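Local coordinates for protein chitosanase (Bacillus subtilis subsp. subtilis str. 168, PDB 7C6C) that hydrolyses internal beta-(1->4) linkages between glucosamine units of partly acetylated chitosan, as a secreted glycosyl hydrolase family 46 enzyme, at residues V113-L117 with Y118-A122. Sequence-based numbering, arbitrary orientation.
Sequences VNDHL and YYQPA
In one of the two conformers of Tyr118, to which the ring contacts described here belong, Leu117 CB sits over the centre of one face of the Tyr118 ring, 3.7 Å from its centroid, in a CH-pi contact. At the edge of the same ring, Asn114 OD1 lies 3.2 Å from Tyr118 CD2, and the amide plane is turned 52° from the ring. Tyr119 also meets oxygen at a ring edge: Asp115 OD1 is 3.6 Å from Tyr119 CD2. All this happens along helix 104-128 of the family 46 fold, at a pi-type turn followed by a proline kink. In the wider turn Asn114 O accepts two bonds. The one from Tyr118 N is the more bent, while Tyr119 N makes a straighter bond of 3.0 Å to the same oxygen. Gln120 N bonds Asp115 O in the carbonyl plane, again five residues back. Pro121 has no N-H to continue the pattern. Its ring instead rests on carbonyls of the preceding turn, with Pro121 CD 3.3 Å from His116 O and Pro121 CG 3.3 Å from Leu117 O.

The buried side packs on helix 134-147, where Tyr118 touches Val144 and Ile145. Asn114 ND2 is hydrogen-bonded to Tyr141 OH, and Tyr119 OH to Leu3 N. The Tyr118 side chain is about 9 Å from that of Glu19, the predicted proton donor.

On the outer side, the Gln120 chain bends at chi2 (-61°), which brings its amide back to the Asp115 carboxylate. Gln120 NE2 donates to Asp115 OD1 at 3.1 Å, on the syn side and 21° out of the carboxylate plane.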
ATOM      1  N   VAL A 113       3.470   5.283 -11.038  1.00 11.21           N
ATOM      2  CA  VAL A 113       3.582   3.862 -10.715  1.00 10.86           C
ATOM      3  C   VAL A 113       2.542   3.469  -9.673  1.00 10.59           C
ATOM      4  O   VAL A 113       1.903   2.416  -9.780  1.00 11.20           O
ATOM      5  CB  VAL A 113       5.022   3.517 -10.292  1.00 10.69           C
ATOM      6  CG1 VAL A 113       5.135   2.058  -9.892  1.00 10.86           C
ATOM      7  CG2 VAL A 113       5.965   3.815 -11.439  1.00 11.41           C
ATOM      8  N   ASN A 114       2.332   4.319  -8.661  1.00 10.45           N
ATOM      9  CA  ASN A 114       1.292   4.039  -7.677  1.00 10.64           C
ATOM     10  C   ASN A 114      -0.071   3.911  -8.337  1.00 10.45           C
ATOM     11  O   ASN A 114      -0.862   3.028  -7.986  1.00 10.62           O
ATOM     12  CB  ASN A 114       1.253   5.138  -6.623  1.00 11.04           C
ATOM     13  CG  ASN A 114       0.142   4.919  -5.628  1.00 11.06           C
ATOM     14  OD1 ASN A 114       0.216   4.004  -4.808  1.00 12.10           O
ATOM     15  ND2 ASN A 114      -0.911   5.732  -5.706  1.00 11.82           N
ATOM     16  N   ASP A 115      -0.367   4.794  -9.291  1.00 10.99           N
ATOM     17  CA  ASP A 115      -1.667   4.745  -9.947  1.00 11.82           C
ATOM     18  C   ASP A 115      -1.828   3.446 -10.725  1.00 12.16           C
ATOM     19  O   ASP A 115      -2.878   2.792 -10.666  1.00 13.16           O
ATOM     20  CB  ASP A 115      -1.811   5.958 -10.867  1.00 14.11           C
ATOM     21  CG  ASP A 115      -3.171   6.041 -11.505  1.00 16.39           C
ATOM     22  OD1 ASP A 115      -4.163   6.190 -10.764  1.00 16.46           O
ATOM     23  OD2 ASP A 115      -3.248   5.961 -12.747  1.00 19.74           O
ATOM     24  N   HIS A 116      -0.781   3.049 -11.445  1.00 11.89           N
ATOM     25  CA  HIS A 116      -0.863   1.893 -12.326  1.00 12.89           C
ATOM     26  C   HIS A 116      -0.835   0.582 -11.551  1.00 12.37           C
ATOM     27  O   HIS A 116      -1.544  -0.365 -11.913  1.00 13.65           O
ATOM     28  CB  HIS A 116       0.297   1.947 -13.318  1.00 15.47           C
ATOM     29  CG  HIS A 116       0.315   0.815 -14.294  1.00 19.34           C
ATOM     30  ND1 HIS A 116      -0.683   0.615 -15.225  1.00 22.04           N
ATOM     31  CD2 HIS A 116       1.213  -0.180 -14.485  1.00 20.93           C
ATOM     32  CE1 HIS A 116      -0.396  -0.451 -15.950  1.00 22.24           C
ATOM     33  NE2 HIS A 116       0.745  -0.957 -15.518  1.00 22.62           N
ATOM     34  N   LEU A 117      -0.024   0.499 -10.495  1.00 11.58           N
ATOM     35  CA  LEU A 117       0.146  -0.760  -9.778  1.00 12.07           C
ATOM     36  C   LEU A 117      -0.828  -0.937  -8.626  1.00 11.70           C
ATOM     37  O   LEU A 117      -1.154  -2.075  -8.276  1.00 13.07           O
ATOM     38  CB  LEU A 117       1.562  -0.869  -9.207  1.00 12.20           C
ATOM     39  CG  LEU A 117       2.724  -0.957 -10.200  1.00 13.77           C
ATOM     40  CD1 LEU A 117       3.997  -1.319  -9.458  1.00 14.14           C
ATOM     41  CD2 LEU A 117       2.446  -1.963 -11.305  1.00 16.40           C
ATOM     42  N   TYR A 118      -1.288   0.146  -8.006  1.00 11.20           N
ATOM     43  CA  TYR A 118      -2.048   0.034  -6.765  0.50 11.10           C
ATOM     44  C   TYR A 118      -3.433   0.663  -6.859  1.00 11.40           C
ATOM     45  O   TYR A 118      -4.428  -0.034  -6.650  1.00 12.10           O
ATOM     46  CB  TYR A 118      -1.246   0.570  -5.563  0.50 10.65           C
ATOM     47  CG  TYR A 118       0.214   0.150  -5.550  0.50  9.71           C
ATOM     48  CD1 TYR A 118       0.581  -1.194  -5.593  0.50 10.64           C
ATOM     49  CD2 TYR A 118       1.226   1.099  -5.507  0.50  9.18           C
ATOM     50  CE1 TYR A 118       1.924  -1.574  -5.594  0.50 10.35           C
ATOM     51  CE2 TYR A 118       2.559   0.727  -5.512  0.50 10.09           C
ATOM     52  CZ  TYR A 118       2.904  -0.603  -5.551  0.50 10.49           C
ATOM     53  OH  TYR A 118       4.236  -0.943  -5.545  0.50 10.94           O
ATOM     54  N   TYR A 119      -3.539   1.955  -7.174  1.00 11.20           N
ATOM     55  CA  TYR A 119      -4.854   2.585  -7.127  1.00 11.63           C
ATOM     56  C   TYR A 119      -5.807   1.993  -8.157  1.00 12.30           C
ATOM     57  O   TYR A 119      -6.921   1.584  -7.812  1.00 12.86           O
ATOM     58  CB  TYR A 119      -4.761   4.094  -7.295  1.00 12.02           C
ATOM     59  CG  TYR A 119      -6.121   4.750  -7.249  1.00 12.34           C
ATOM     60  CD1 TYR A 119      -6.885   4.730  -6.084  1.00 12.47           C
ATOM     61  CD2 TYR A 119      -6.661   5.363  -8.371  1.00 13.08           C
ATOM     62  CE1 TYR A 119      -8.138   5.314  -6.040  1.00 13.13           C
ATOM     63  CE2 TYR A 119      -7.918   5.955  -8.334  1.00 13.69           C
ATOM     64  CZ  TYR A 119      -8.647   5.929  -7.162  1.00 14.10           C
ATOM     65  OH  TYR A 119      -9.891   6.510  -7.102  1.00 16.60           O
ATOM     66  N   GLN A 120      -5.406   1.963  -9.433  1.00 13.59           N
ATOM     67  CA  GLN A 120      -6.318   1.435 -10.449  1.00 15.02           C
ATOM     68  C   GLN A 120      -6.655  -0.029 -10.219  1.00 15.20           C
ATOM     69  O   GLN A 120      -7.843  -0.384 -10.299  1.00 15.43           O
ATOM     70  CB  GLN A 120      -5.814   1.724 -11.868  1.00 16.62           C
ATOM     71  CG  GLN A 120      -5.660   3.200 -12.199  1.00 19.14           C
ATOM     72  CD  GLN A 120      -6.958   3.974 -12.123  1.00 22.29           C
ATOM     73  OE1 GLN A 120      -8.042   3.416 -12.287  1.00 23.97           O
ATOM     74  NE2 GLN A 120      -6.851   5.274 -11.883  1.00 22.90           N
ATOM     75  N   PRO A 121      -5.703  -0.918  -9.919  1.00 14.77           N
ATOM     76  CA  PRO A 121      -6.100  -2.297  -9.598  1.00 15.19           C
ATOM     77  C   PRO A 121      -7.013  -2.398  -8.388  1.00 14.36           C
ATOM     78  O   PRO A 121      -7.938  -3.220  -8.383  1.00 15.66           O
ATOM     79  CB  PRO A 121      -4.754  -3.004  -9.398  1.00 15.83           C
ATOM     80  CG  PRO A 121      -3.820  -2.237 -10.283  1.00 16.08           C
ATOM     81  CD  PRO A 121      -4.243  -0.808 -10.113  1.00 15.03           C
ATOM     82  N   ALA A 122      -6.801  -1.569  -7.362  1.00 13.50           N
ATOM     83  CA  ALA A 122      -7.701  -1.591  -6.214  1.00 13.25           C
ATOM     84  C   ALA A 122      -9.114  -1.192  -6.612  1.00 13.46           C
ATOM     85  O   ALA A 122     -10.088  -1.802  -6.154  1.00 14.60           O
ATOM     86  CB  ALA A 122      -7.183  -0.672  -5.109  1.00 13.49           C
TER